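Local atomic coordinates of latency-associated nuclear antigen (Murid herpesvirus 4, PDB entry 4BLG), a protein that probably binds DNA, here through its C-terminal DNA-binding domain, and associates with further copies of itself. Residues V41-T46 against S112-T117. Sequence-based numbering, arbitrary orientation.
With PO4 (phosphate ion), chain C.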
loop_
_atom_site.group_PDB
_atom_site.type_symbol
_atom_site.label_atom_id
_atom_site.label_comp_id
_atom_site.label_asym_id
_atom_site.label_seq_id
_atom_site.Cartn_x
_atom_site.Cartn_y
_atom_site.Cartn_z
ATOM N N VAL A 41 3.497 -3.663 6.925
ATOM C CA VAL A 41 2.295 -3.535 7.714
ATOM C C VAL A 41 1.567 -2.300 7.226
ATOM O O VAL A 41 2.146 -1.214 7.134
ATOM C CB VAL A 41 2.590 -3.404 9.219
ATOM C CG1 VAL A 41 1.284 -3.390 10.006
ATOM C CG2 VAL A 41 3.484 -4.546 9.692
ATOM N N MET A 42 0.305 -2.471 6.871
ATOM C CA MET A 42 -0.558 -1.332 6.627
ATOM C C MET A 42 -1.140 -0.875 7.952
ATOM O O MET A 42 -1.865 -1.624 8.611
ATOM C CB MET A 42 -1.688 -1.701 5.665
ATOM C CG MET A 42 -2.616 -0.523 5.356
ATOM S SD MET A 42 -3.938 -0.943 4.210
ATOM C CE MET A 42 -3.035 -0.922 2.658
ATOM N N PHE A 43 -0.809 0.351 8.343
ATOM C CA PHE A 43 -1.422 0.959 9.511
ATOM C C PHE A 43 -2.473 1.930 9.009
ATOM O O PHE A 43 -2.176 2.773 8.179
ATOM C CB PHE A 43 -0.393 1.704 10.368
ATOM C CG PHE A 43 0.611 0.809 11.021
ATOM C CD1 PHE A 43 0.263 0.039 12.127
ATOM C CD2 PHE A 43 1.915 0.752 10.547
ATOM C CE1 PHE A 43 1.195 -0.792 12.734
ATOM C CE2 PHE A 43 2.847 -0.069 11.145
ATOM C CZ PHE A 43 2.490 -0.848 12.241
ATOM N N SER A 44 -3.694 1.814 9.523
ATOM C CA SER A 44 -4.803 2.614 9.046
ATOM C C SER A 44 -5.603 3.216 10.193
ATOM O O SER A 44 -5.553 2.744 11.329
ATOM C CB SER A 44 -5.713 1.758 8.171
ATOM O OG SER A 44 -6.201 0.643 8.891
ATOM N N SER A 45 -6.354 4.262 9.876
ATOM C CA SER A 45 -7.084 5.007 10.881
ATOM C C SER A 45 -7.849 6.140 10.215
ATOM O O SER A 45 -7.434 6.637 9.183
ATOM C CB SER A 45 -6.101 5.580 11.898
ATOM O OG SER A 45 -6.688 6.634 12.623
ATOM N N THR A 46 -8.957 6.553 10.815
ATOM C CA THR A 46 -9.741 7.671 10.289
ATOM C C THR A 46 -9.159 9.009 10.733
ATOM O O THR A 46 -9.655 10.077 10.346
ATOM C CB THR A 46 -11.206 7.612 10.756
ATOM O OG1 THR A 46 -11.259 7.658 12.184
ATOM C CG2 THR A 46 -11.892 6.343 10.260
ATOM N N SER A 112 -5.939 4.410 20.073
ATOM C CA SER A 112 -6.875 3.310 19.881
ATOM C C SER A 112 -7.525 3.299 18.493
ATOM O O SER A 112 -8.131 2.303 18.099
ATOM C CB SER A 112 -7.958 3.380 20.950
ATOM O OG SER A 112 -8.552 4.666 20.957
ATOM N N SER A 113 -7.412 4.401 17.759
ATOM C CA SER A 113 -7.972 4.464 16.402
ATOM C C SER A 113 -7.153 3.672 15.379
ATOM O O SER A 113 -7.607 3.441 14.258
ATOM C CB SER A 113 -8.041 5.912 15.920
ATOM O OG SER A 113 -6.825 6.283 15.285
ATOM N N VAL A 114 -5.938 3.282 15.745
ATOM C CA VAL A 114 -5.015 2.721 14.763
ATOM C C VAL A 114 -5.166 1.206 14.631
ATOM O O VAL A 114 -5.237 0.492 15.627
ATOM C CB VAL A 114 -3.553 3.067 15.113
ATOM C CG1 VAL A 114 -2.590 2.321 14.212
ATOM C CG2 VAL A 114 -3.322 4.562 14.994
ATOM N N GLU A 115 -5.224 0.734 13.386
ATOM C CA GLU A 115 -5.246 -0.692 13.089
ATOM C C GLU A 115 -4.014 -1.066 12.277
ATOM O O GLU A 115 -3.426 -0.227 11.600
ATOM C CB GLU A 115 -6.507 -1.072 12.309
ATOM C CG GLU A 115 -7.797 -0.998 13.116
ATOM C CD GLU A 115 -9.019 -1.447 12.320
ATOM O OE1 GLU A 115 -8.874 -1.809 11.130
ATOM O OE2 GLU A 115 -10.129 -1.438 12.889
ATOM N N GLY A 116 -3.635 -2.339 12.351
ATOM C CA GLY A 116 -2.477 -2.846 11.641
ATOM C C GLY A 116 -2.842 -4.117 10.896
ATOM O O GLY A 116 -3.567 -4.959 11.423
ATOM N N THR A 117 -2.349 -4.236 9.665
ATOM C CA THR A 117 -2.668 -5.355 8.789
ATOM C C THR A 117 -1.397 -5.868 8.135
ATOM O O THR A 117 -0.692 -5.116 7.476
ATOM C CB THR A 117 -3.636 -4.915 7.672
ATOM O OG1 THR A 117 -4.790 -4.289 8.249
ATOM C CG2 THR A 117 -4.073 -6.114 6.827
HETATM P P PO4 C . -6.110 8.222 18.105
HETATM O O1 PO4 C . -7.459 8.629 18.627
HETATM O O2 PO4 C . -5.929 8.837 16.745
HETATM O O3 PO4 C . -5.041 8.734 19.032
HETATM O O4 PO4 C . -6.028 6.719 17.957
HETATM O O HOH W 1 -4.575 -1.598 8.827
HETATM O O HOH W 2 -8.470 0.650 9.935
HETATM O O HOH W 3 -9.875 4.445 12.980
#
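The F43 ring meets E115, V114 and G116 across the contact. One face carries V41 CG1, 3.6 Å above the plane and offset toward the rim. F43 CD1 lies 3.7 Å from E115 O. The same CD1 reaches V114 CG1 at 4.2 Å, and G116 CA also approaches it; all three come in obliquely. F43 and G116 form a non-hydrogen-bonded pair; G116 has no side chain on the ring's side of the sheet. L54 of helix 48-57 and V103 of helix 93-110 also touch F43.

M42–T117 and S44–E115 are antiparallel hydrogen-bonded pairs. The straightest of their four backbone bonds runs from E115 N to S44 O (2.9 Å, 171° at the hydrogen). On the face of M42 and S44, water 1 donates to M42 O and also hydrogen-bonds S44 OG and T117 OG1. P126 of the second subunit packs on M42 and S44 here.

Beyond the last bridge, the S45 and S113 hydroxyls share a hydrogen bond, OG to OG, of 2.7 Å. S45 OG, anti to its own N (chi1 161°), also bonds H47 N. S113 N donates to phosphate O4 at 2.7 Å; the ion probably comes from the crystallisation liquor.

The contact joins inner strand 39-45 to strand 115-122, outermost within this chain, in the antiparallel sheet of the LANA DNA-binding domain, whose F43 face packs against helices 48-57 and 93-110.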